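Local coordinates for metallophosphoesterase TT1561-like domain-containing protein (PDB 2YVT), which is of unknown function but belongs to the calcineurin-like metallophosphoesterase superfamily and so probably hydrolyses phosphate esters with the aid of bound metal ions, at residues E49-R54 and A58-N63; L123-A128 and R158-Y163; E145-F148 and L154-P157. One frame throughout, in Å; residues are numbered along the deposited sequence.

Contact 1: residues E49-R54 and A58-N63; sequences EKEYER and ARREPN
The exit of helix 46-57 carries this contact: the chain leaves the helix through a Schellman motif, Arg-59 taking positive phi, and folds back so that Arg-60 and Asn-63 meet Glu-51 on the last turns. Arg-60 grips the carboxylate end-on with two nitrogens. Its NH1 lies 2.8 Å from Glu-51 OE2, on the syn lone pair, and its NH2 lies 3.0 Å from Glu-51 OE1 in an almost straight bond (172°). The two flat groups are twisted by 38°, so OE1 is met out of the carboxylate plane although both oxygens stay near the guanidinium plane. Glu-51 OE2 takes a second bond, 2.8 Å from Asn-63 N, which comes from the anti side and tilted from the plane. A bend at chi2 (59°) turns the carboxylate toward this loop. One water, 2.7 Å from Glu-51 OE1, donates to that oxygen and accepts from Asn-63 ND2. At the helix end, Ala-58 N bonds to Arg-54 O at 3.0 Å. Asn-63 OD1 caps Lys-65 N at the start of helix 65-86, while Pro-62 rests on Ala-55 and His-56; the turn thus joins two consecutive helices at the surface.

Contact 2: residues L123-A128 and R158-Y163; sequences LHEGFA and RWYVEY
A single hydrogen bond makes up this contact: Tyr-160 OH donates to Glu-125 OE1 at 2.7 Å, while the nearest CA atoms, those of Glu-125 and Val-161, stay 8.4 Å apart. The acceptor oxygen uses its syn lone pair and lies at the edge of the phenol ring, near its plane, 3.3 Å from Tyr-160 CE2. Carboxylate and ring planes stand 73° apart, and the side chains meet nearly at a right angle. Tyr-160 holds CG anti to its own N (chi1 -180°), which carries the ring out from helix 158-164 toward the loop. Glu-125 reaches back with its chain extended beyond CG, and its CG lies 3.7 Å above the centre of the neighbouring His-124 ring. Glu-125 sits with Gly-126 opposite Gly-138 in a G1 beta bulge, its phi positive, at the start of strand 126-130. The Tyr-160 ring also meets that of Phe-148, and Glu-125 touches Phe-139 and Glu-150. With the hydroxyl as donor and Glu-125 OE1 as acceptor, this short bond from a neutral phenol would tend to stabilise a negative charge on Glu-125 and so favour its ionised form.

Contact 3: residues E145-F148 and L154-P157; sequences EHEF and LKYP
Residues 145-148 run back beside the short strand 155-157, with the CA atoms of Phe-148 and Tyr-156 only 4.5 Å apart and Phe-148 CA 3.3 Å from Lys-155 O in a CA-H...O contact. Glu-147 O lies 2.9 Å from Pro-157 N, a nitrogen with no hydrogen to give, so this approach is not a bond. The polar side-chain link is a salt bridge in which Lys-155 NZ sits between both oxygens of Glu-147, 3.0 Å from OE1 and 3.0 Å from OE2. Each oxygen is met on its syn side, 18° out of the carboxylate plane. Lys-155 is extended beyond CG, so its CD also lies against the carboxylate. A water accepts from Lys-155 NZ and donates to Glu-147 OE2, bridging the pair a second time. Lys-155 NZ is shared between Glu-147 and Glu-53 of helix 46-57, while Tyr-52 OH of the same helix bonds to Glu-147 OE1. An alanine in place of Glu-147 is likely to leave Lys-155 with Glu-53 as its remaining acid partner and to deprive Tyr-52 OH of its mate. Strand 155-157 lies parallel to strand 134-144 in one of the two mixed sheets, and the loop carrying 145-148 connects them; Pro-157 is then the N-cap of helix 158-164. Pro-157 CD lies over one face of the Phe-148 ring, offset toward the rim, in a CH-pi contact 3.8 Å from the ring centroid. With CG anti to the backbone N (chi1 -158°), the same Phe-148 ring reaches Tyr-156, CE2 standing 3.5 Å from Tyr-156 CD1, the planes oblique at 54°. Tyr-156 OH bonds to Glu-150 and His-124.

In the fold
From the N terminus, contact 1 comes first and closes a short loop at the end of helix 46-57, complete before the others begin. Contact 2 then opens at 123-128 and is closed by helix 158-164; contact 3, a much tighter loop between strands 134-144 and 155-157, is nested inside it. None of the loops cross. Contacts 1 and 3, with centres about 15 Å apart, are joined through Glu-53 and Tyr-52, which tie helix 46-57 to the edge of the sheet holding strand 155-157. Strand 155-157 runs straight into helix 158-164, so contacts 3 and 2 adjoin there and meet through Arg-158 with Glu-145. Contacts 1 and 2 do not touch.

Contact 1: residues E49-R54 and A58-N63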
loop_
_atom_site.group_PDB
_atom_site.type_symbol
_atom_site.label_atom_id
_atom_site.label_comp_id
_atom_site.label_asym_id
_atom_site.label_seq_id
_atom_site.Cartn_x
_atom_site.Cartn_y
_atom_site.Cartn_z
ATOM N N GLU A 49 10.110 4.601 -14.017
ATOM C CA GLU A 49 10.994 4.818 -12.885
ATOM C C GLU A 49 12.421 5.053 -13.360
ATOM O O GLU A 49 13.089 5.963 -12.875
ATOM C CB GLU A 49 10.956 3.645 -11.912
ATOM C CG GLU A 49 11.874 3.849 -10.731
ATOM C CD GLU A 49 11.618 2.869 -9.615
ATOM O OE1 GLU A 49 11.268 1.698 -9.894
ATOM O OE2 GLU A 49 11.775 3.283 -8.452
ATOM N N LYS A 50 12.868 4.245 -14.317
ATOM C CA LYS A 50 14.229 4.377 -14.830
ATOM C C LYS A 50 14.452 5.731 -15.492
ATOM O O LYS A 50 15.495 6.346 -15.283
ATOM C CB LYS A 50 14.571 3.252 -15.807
ATOM C CG LYS A 50 14.830 1.904 -15.145
ATOM C CD LYS A 50 15.244 0.867 -16.180
ATOM C CE LYS A 50 15.317 -0.526 -15.574
ATOM N NZ LYS A 50 16.532 -0.708 -14.731
ATOM N N GLU A 51 13.474 6.207 -16.264
ATOM C CA GLU A 51 13.624 7.518 -16.906
ATOM C C GLU A 51 13.740 8.627 -15.865
ATOM O O GLU A 51 14.595 9.508 -15.974
ATOM C CB GLU A 51 12.499 7.812 -17.904
ATOM C CG GLU A 51 12.421 9.284 -18.344
ATOM C CD GLU A 51 13.697 9.814 -19.010
ATOM O OE1 GLU A 51 14.493 9.015 -19.567
ATOM O OE2 GLU A 51 13.893 11.051 -18.981
ATOM N N TYR A 52 12.879 8.572 -14.850
ATOM C CA TYR A 52 12.921 9.534 -13.759
ATOM C C TYR A 52 14.282 9.544 -13.056
ATOM O O TYR A 52 14.881 10.609 -12.872
ATOM C CB TYR A 52 11.800 9.234 -12.765
ATOM C CG TYR A 52 11.837 10.086 -11.519
ATOM C CD1 TYR A 52 11.331 11.387 -11.522
ATOM C CD2 TYR A 52 12.386 9.592 -10.337
ATOM C CE1 TYR A 52 11.363 12.165 -10.374
ATOM C CE2 TYR A 52 12.425 10.366 -9.186
ATOM C CZ TYR A 52 11.917 11.653 -9.217
ATOM O OH TYR A 52 11.953 12.419 -8.068
ATOM N N GLU A 53 14.778 8.359 -12.687
ATOM C CA GLU A 53 16.045 8.262 -11.955
ATOM C C GLU A 53 17.227 8.690 -12.822
ATOM O O GLU A 53 18.078 9.452 -12.369
ATOM C CB GLU A 53 16.268 6.861 -11.359
ATOM C CG GLU A 53 15.224 6.426 -10.303
ATOM C CD GLU A 53 15.113 7.355 -9.089
ATOM O OE1 GLU A 53 16.043 8.155 -8.818
ATOM O OE2 GLU A 53 14.072 7.284 -8.390
ATOM N N ARG A 54 17.253 8.226 -14.072
ATOM C CA ARG A 54 18.311 8.602 -15.014
ATOM C C ARG A 54 18.338 10.106 -15.250
ATOM O O ARG A 54 19.407 10.721 -15.246
ATOM C CB ARG A 54 18.133 7.887 -16.358
ATOM C CG ARG A 54 18.428 6.393 -16.341
ATOM C CD ARG A 54 19.898 6.095 -16.058
ATOM N NE ARG A 54 20.806 6.647 -17.073
ATOM C CZ ARG A 54 21.179 6.025 -18.190
ATOM N NH1 ARG A 54 20.728 4.811 -18.488
ATOM N NH2 ARG A 54 22.008 6.632 -19.028
ATOM N N ALA A 58 21.388 12.636 -14.184
ATOM C CA ALA A 58 22.034 13.382 -15.275
ATOM C C ALA A 58 21.712 14.877 -15.228
ATOM O O ALA A 58 22.210 15.653 -16.054
ATOM C CB ALA A 58 21.638 12.796 -16.626
ATOM N N ARG A 59 20.878 15.265 -14.259
ATOM C CA ARG A 59 20.405 16.646 -14.113
ATOM C C ARG A 59 19.814 17.173 -15.427
ATOM O O ARG A 59 20.217 18.226 -15.939
ATOM C CB ARG A 59 21.520 17.562 -13.581
ATOM C CG ARG A 59 21.989 17.227 -12.171
ATOM C CD ARG A 59 23.082 18.194 -11.724
ATOM N NE ARG A 59 23.776 17.751 -10.514
ATOM C CZ ARG A 59 24.855 18.349 -10.007
ATOM N NH1 ARG A 59 25.372 19.420 -10.599
ATOM N NH2 ARG A 59 25.421 17.877 -8.904
ATOM N N ARG A 60 18.872 16.411 -15.978
ATOM C CA ARG A 60 18.154 16.811 -17.187
ATOM C C ARG A 60 16.652 16.680 -16.958
ATOM O O ARG A 60 16.212 16.002 -16.021
ATOM C CB ARG A 60 18.586 15.978 -18.396
ATOM C CG ARG A 60 18.359 14.479 -18.228
ATOM C CD ARG A 60 18.725 13.710 -19.496
ATOM N NE ARG A 60 18.486 12.276 -19.338
ATOM C CZ ARG A 60 17.281 11.706 -19.381
ATOM N NH1 ARG A 60 16.192 12.445 -19.585
ATOM N NH2 ARG A 60 17.158 10.396 -19.217
ATOM N N GLU A 61 15.880 17.331 -17.821
ATOM C CA GLU A 61 14.428 17.343 -17.703
ATOM C C GLU A 61 13.862 15.961 -18.027
ATOM O O GLU A 61 14.071 15.460 -19.124
ATOM C CB GLU A 61 13.831 18.402 -18.640
ATOM C CG GLU A 61 12.321 18.590 -18.497
ATOM C CD GLU A 61 11.930 19.161 -17.145
ATOM O OE1 GLU A 61 12.532 20.175 -16.721
ATOM O OE2 GLU A 61 11.027 18.592 -16.504
ATOM N N PRO A 62 13.156 15.330 -17.065
ATOM C CA PRO A 62 12.570 14.022 -17.360
ATOM C C PRO A 62 11.731 14.023 -18.633
ATOM O O PRO A 62 10.967 14.963 -18.883
ATOM C CB PRO A 62 11.706 13.736 -16.128
ATOM C CG PRO A 62 12.356 14.498 -15.052
ATOM C CD PRO A 62 12.861 15.758 -15.686
ATOM N N ASN A 63 11.903 12.984 -19.441
ATOM C CA ASN A 63 11.266 12.903 -20.748
ATOM C C ASN A 63 9.851 12.347 -20.631
ATOM O O ASN A 63 9.660 11.139 -20.453
ATOM C CB ASN A 63 12.131 12.045 -21.678
ATOM C CG ASN A 63 11.565 11.923 -23.076
ATOM O OD1 ASN A 63 10.563 12.559 -23.433
ATOM N ND2 ASN A 63 12.210 11.086 -23.889
HETATM O O HOH W 1 14.611 9.585 -22.247
#

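Contact 2: residues L123-A128 and R158-Y163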
loop_
_atom_site.group_PDB
_atom_site.type_symbol
_atom_site.label_atom_id
_atom_site.label_comp_id
_atom_site.label_asym_id
_atom_site.label_seq_id
_atom_site.Cartn_x
_atom_site.Cartn_y
_atom_site.Cartn_z
ATOM N N LEU A 123 -7.359 4.167 -0.970
ATOM C CA LEU A 123 -7.030 5.124 0.081
ATOM C C LEU A 123 -5.652 5.686 -0.175
ATOM O O LEU A 123 -4.650 4.977 -0.092
ATOM C CB LEU A 123 -7.075 4.466 1.464
ATOM C CG LEU A 123 -8.423 3.928 1.926
ATOM C CD1 LEU A 123 -8.251 3.291 3.288
ATOM C CD2 LEU A 123 -9.471 5.027 1.970
ATOM N N HIS A 124 -5.614 6.960 -0.525
ATOM C CA HIS A 124 -4.351 7.644 -0.714
ATOM C C HIS A 124 -4.526 9.106 -0.349
ATOM O O HIS A 124 -5.278 9.833 -1.008
ATOM C CB HIS A 124 -3.834 7.500 -2.151
ATOM C CG HIS A 124 -2.531 8.200 -2.379
ATOM N ND1 HIS A 124 -1.394 7.905 -1.654
ATOM C CD2 HIS A 124 -2.189 9.202 -3.223
ATOM C CE1 HIS A 124 -0.404 8.684 -2.053
ATOM N NE2 HIS A 124 -0.862 9.488 -2.997
ATOM N N GLU A 125 -3.837 9.522 0.714
ATOM C CA GLU A 125 -4.029 10.856 1.305
ATOM C C GLU A 125 -5.486 11.036 1.742
ATOM O O GLU A 125 -6.072 12.116 1.614
ATOM C CB GLU A 125 -3.613 11.962 0.336
ATOM C CG GLU A 125 -2.261 11.734 -0.308
ATOM C CD GLU A 125 -1.890 12.837 -1.245
ATOM O OE1 GLU A 125 -1.831 13.987 -0.785
ATOM O OE2 GLU A 125 -1.674 12.560 -2.440
ATOM N N GLY A 126 -6.062 9.961 2.267
ATOM C CA GLY A 126 -7.471 9.944 2.604
ATOM C C GLY A 126 -7.816 8.816 3.544
ATOM O O GLY A 126 -6.937 8.070 4.015
ATOM N N PHE A 127 -9.111 8.686 3.803
ATOM C CA PHE A 127 -9.569 7.860 4.897
ATOM C C PHE A 127 -10.944 7.312 4.596
ATOM O O PHE A 127 -11.668 7.848 3.755
ATOM C CB PHE A 127 -9.633 8.698 6.171
ATOM C CG PHE A 127 -10.671 9.784 6.118
ATOM C CD1 PHE A 127 -11.931 9.585 6.677
ATOM C CD2 PHE A 127 -10.396 10.995 5.489
ATOM C CE1 PHE A 127 -12.899 10.591 6.622
ATOM C CE2 PHE A 127 -11.366 12.009 5.422
ATOM C CZ PHE A 127 -12.617 11.799 5.992
ATOM N N ALA A 128 -11.300 6.255 5.314
ATOM C CA ALA A 128 -12.639 5.705 5.249
ATOM C C ALA A 128 -12.983 5.099 6.597
ATOM O O ALA A 128 -12.126 4.510 7.265
ATOM C CB ALA A 128 -12.717 4.660 4.174
ATOM N N ARG A 158 8.725 14.518 3.634
ATOM C CA ARG A 158 8.236 14.581 5.012
ATOM C C ARG A 158 7.276 15.747 5.251
ATOM O O ARG A 158 6.195 15.559 5.808
ATOM C CB ARG A 158 9.419 14.669 5.996
ATOM C CG ARG A 158 9.020 14.863 7.442
ATOM C CD ARG A 158 10.256 15.059 8.331
ATOM N NE ARG A 158 11.102 13.863 8.382
ATOM C CZ ARG A 158 11.070 12.964 9.363
ATOM N NH1 ARG A 158 10.216 13.116 10.372
ATOM N NH2 ARG A 158 11.878 11.906 9.325
ATOM N N TRP A 159 7.665 16.948 4.823
ATOM C CA TRP A 159 6.835 18.125 5.081
ATOM C C TRP A 159 5.414 17.961 4.540
ATOM O O TRP A 159 4.455 18.371 5.177
ATOM C CB TRP A 159 7.477 19.400 4.517
ATOM C CG TRP A 159 7.428 19.550 3.030
ATOM C CD1 TRP A 159 8.412 19.230 2.155
ATOM C CD2 TRP A 159 6.345 20.079 2.245
ATOM N NE1 TRP A 159 8.027 19.530 0.874
ATOM C CE2 TRP A 159 6.757 20.043 0.897
ATOM C CE3 TRP A 159 5.065 20.569 2.552
ATOM C CZ2 TRP A 159 5.940 20.482 -0.152
ATOM C CZ3 TRP A 159 4.248 21.010 1.510
ATOM C CH2 TRP A 159 4.691 20.955 0.172
ATOM N N TYR A 160 5.297 17.372 3.353
ATOM C CA TYR A 160 3.999 17.222 2.706
ATOM C C TYR A 160 3.154 16.141 3.379
ATOM O O TYR A 160 1.951 16.311 3.571
ATOM C CB TYR A 160 4.184 16.928 1.219
ATOM C CG TYR A 160 2.887 16.767 0.469
ATOM C CD1 TYR A 160 2.141 17.884 0.072
ATOM C CD2 TYR A 160 2.409 15.495 0.142
ATOM C CE1 TYR A 160 0.944 17.737 -0.625
ATOM C CE2 TYR A 160 1.221 15.332 -0.551
ATOM C CZ TYR A 160 0.489 16.458 -0.930
ATOM O OH TYR A 160 -0.689 16.304 -1.623
ATOM N N VAL A 161 3.793 15.031 3.738
ATOM C CA VAL A 161 3.112 13.961 4.452
ATOM C C VAL A 161 2.519 14.504 5.759
ATOM O O VAL A 161 1.334 14.306 6.045
ATOM C CB VAL A 161 4.063 12.778 4.706
ATOM C CG1 VAL A 161 3.368 11.694 5.517
ATOM C CG2 VAL A 161 4.572 12.229 3.364
ATOM N N GLU A 162 3.336 15.236 6.517
ATOM C CA GLU A 162 2.888 15.814 7.779
ATOM C C GLU A 162 1.773 16.841 7.556
ATOM O O GLU A 162 0.787 16.872 8.298
ATOM C CB GLU A 162 4.074 16.422 8.530
ATOM C CG GLU A 162 5.126 15.379 8.911
ATOM C CD GLU A 162 6.288 15.944 9.715
ATOM O OE1 GLU A 162 6.478 17.182 9.749
ATOM O OE2 GLU A 162 7.032 15.131 10.298
ATOM N N TYR A 163 1.917 17.646 6.508
ATOM C CA TYR A 163 0.936 18.668 6.175
ATOM C C TYR A 163 -0.432 18.066 5.841
ATOM O O TYR A 163 -1.470 18.525 6.330
ATOM C CB TYR A 163 1.438 19.498 4.989
ATOM C CG TYR A 163 0.534 20.654 4.639
ATOM C CD1 TYR A 163 0.468 21.779 5.468
ATOM C CD2 TYR A 163 -0.268 20.616 3.498
ATOM C CE1 TYR A 163 -0.369 22.850 5.167
ATOM C CE2 TYR A 163 -1.111 21.696 3.179
ATOM C CZ TYR A 163 -1.147 22.801 4.019
ATOM O OH TYR A 163 -1.984 23.853 3.720
#

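Contact 3: residues E145-F148 and L154-P157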
loop_
_atom_site.group_PDB
_atom_site.type_symbol
_atom_site.label_atom_id
_atom_site.label_comp_id
_atom_site.label_asym_id
_atom_site.label_seq_id
_atom_site.Cartn_x
_atom_site.Cartn_y
_atom_site.Cartn_z
ATOM N N GLU A 145 12.596 12.033 2.739
ATOM C CA GLU A 145 12.844 13.298 3.406
ATOM C C GLU A 145 12.551 14.487 2.508
ATOM O O GLU A 145 11.944 15.452 2.967
ATOM C CB GLU A 145 14.271 13.368 3.961
ATOM C CG GLU A 145 14.520 12.348 5.075
ATOM C CD GLU A 145 13.596 12.520 6.282
ATOM O OE1 GLU A 145 12.933 13.570 6.414
ATOM O OE2 GLU A 145 13.514 11.584 7.105
ATOM N N HIS A 146 12.955 14.409 1.239
ATOM C CA HIS A 146 12.952 15.611 0.395
ATOM C C HIS A 146 12.488 15.435 -1.063
ATOM O O HIS A 146 12.512 16.401 -1.829
ATOM C CB HIS A 146 14.331 16.305 0.448
ATOM C CG HIS A 146 14.766 16.702 1.832
ATOM N ND1 HIS A 146 15.881 16.174 2.448
ATOM C CD2 HIS A 146 14.216 17.556 2.728
ATOM C CE1 HIS A 146 16.003 16.693 3.657
ATOM N NE2 HIS A 146 15.004 17.535 3.853
ATOM N N GLU A 147 12.064 14.227 -1.445
ATOM C CA GLU A 147 11.618 13.966 -2.821
ATOM C C GLU A 147 10.104 14.079 -2.979
ATOM O O GLU A 147 9.355 13.631 -2.118
ATOM C CB GLU A 147 12.050 12.578 -3.277
ATOM C CG GLU A 147 13.487 12.466 -3.717
ATOM C CD GLU A 147 13.729 11.173 -4.452
ATOM O OE1 GLU A 147 13.718 11.186 -5.710
ATOM O OE2 GLU A 147 13.877 10.135 -3.772
ATOM N N PHE A 148 9.665 14.662 -4.092
ATOM C CA PHE A 148 8.239 14.877 -4.352
ATOM C C PHE A 148 7.995 14.681 -5.847
ATOM O O PHE A 148 8.429 15.501 -6.671
ATOM C CB PHE A 148 7.859 16.307 -3.923
ATOM C CG PHE A 148 6.389 16.530 -3.633
ATOM C CD1 PHE A 148 5.995 17.685 -2.958
ATOM C CD2 PHE A 148 5.407 15.610 -4.008
ATOM C CE1 PHE A 148 4.658 17.933 -2.665
ATOM C CE2 PHE A 148 4.049 15.847 -3.714
ATOM C CZ PHE A 148 3.676 17.010 -3.047
ATOM N N LEU A 154 5.628 7.589 -7.566
ATOM C CA LEU A 154 5.019 8.279 -6.430
ATOM C C LEU A 154 6.033 8.378 -5.297
ATOM O O LEU A 154 6.379 7.375 -4.672
ATOM C CB LEU A 154 3.773 7.545 -5.918
ATOM C CG LEU A 154 2.618 7.256 -6.864
ATOM C CD1 LEU A 154 1.419 6.796 -6.029
ATOM C CD2 LEU A 154 2.295 8.497 -7.682
ATOM N N LYS A 155 6.511 9.593 -5.055
ATOM C CA LYS A 155 7.421 9.883 -3.942
ATOM C C LYS A 155 6.935 11.143 -3.233
ATOM O O LYS A 155 6.533 12.111 -3.881
ATOM C CB LYS A 155 8.857 10.108 -4.440
ATOM C CG LYS A 155 9.504 8.911 -5.123
ATOM C CD LYS A 155 11.008 9.166 -5.270
ATOM C CE LYS A 155 11.742 7.978 -5.850
ATOM N NZ LYS A 155 13.200 8.268 -5.995
ATOM N N TYR A 156 6.952 11.126 -1.904
ATOM C CA TYR A 156 6.485 12.266 -1.120
ATOM C C TYR A 156 7.511 12.646 -0.068
ATOM O O TYR A 156 8.181 11.774 0.485
ATOM C CB TYR A 156 5.154 11.941 -0.452
ATOM C CG TYR A 156 4.056 11.719 -1.453
ATOM C CD1 TYR A 156 3.392 12.804 -2.022
ATOM C CD2 TYR A 156 3.697 10.428 -1.859
ATOM C CE1 TYR A 156 2.387 12.622 -2.964
ATOM C CE2 TYR A 156 2.675 10.228 -2.813
ATOM C CZ TYR A 156 2.031 11.340 -3.354
ATOM O OH TYR A 156 1.041 11.181 -4.290
ATOM N N PRO A 157 7.646 13.954 0.203
ATOM C CA PRO A 157 8.581 14.450 1.215
ATOM C C PRO A 157 7.918 14.597 2.575
ATOM O O PRO A 157 6.702 14.807 2.648
ATOM C CB PRO A 157 8.944 15.832 0.675
ATOM C CG PRO A 157 7.682 16.303 0.011
ATOM C CD PRO A 157 6.974 15.062 -0.507
HETATM O O HOH W 2 14.536 7.465 -3.716
#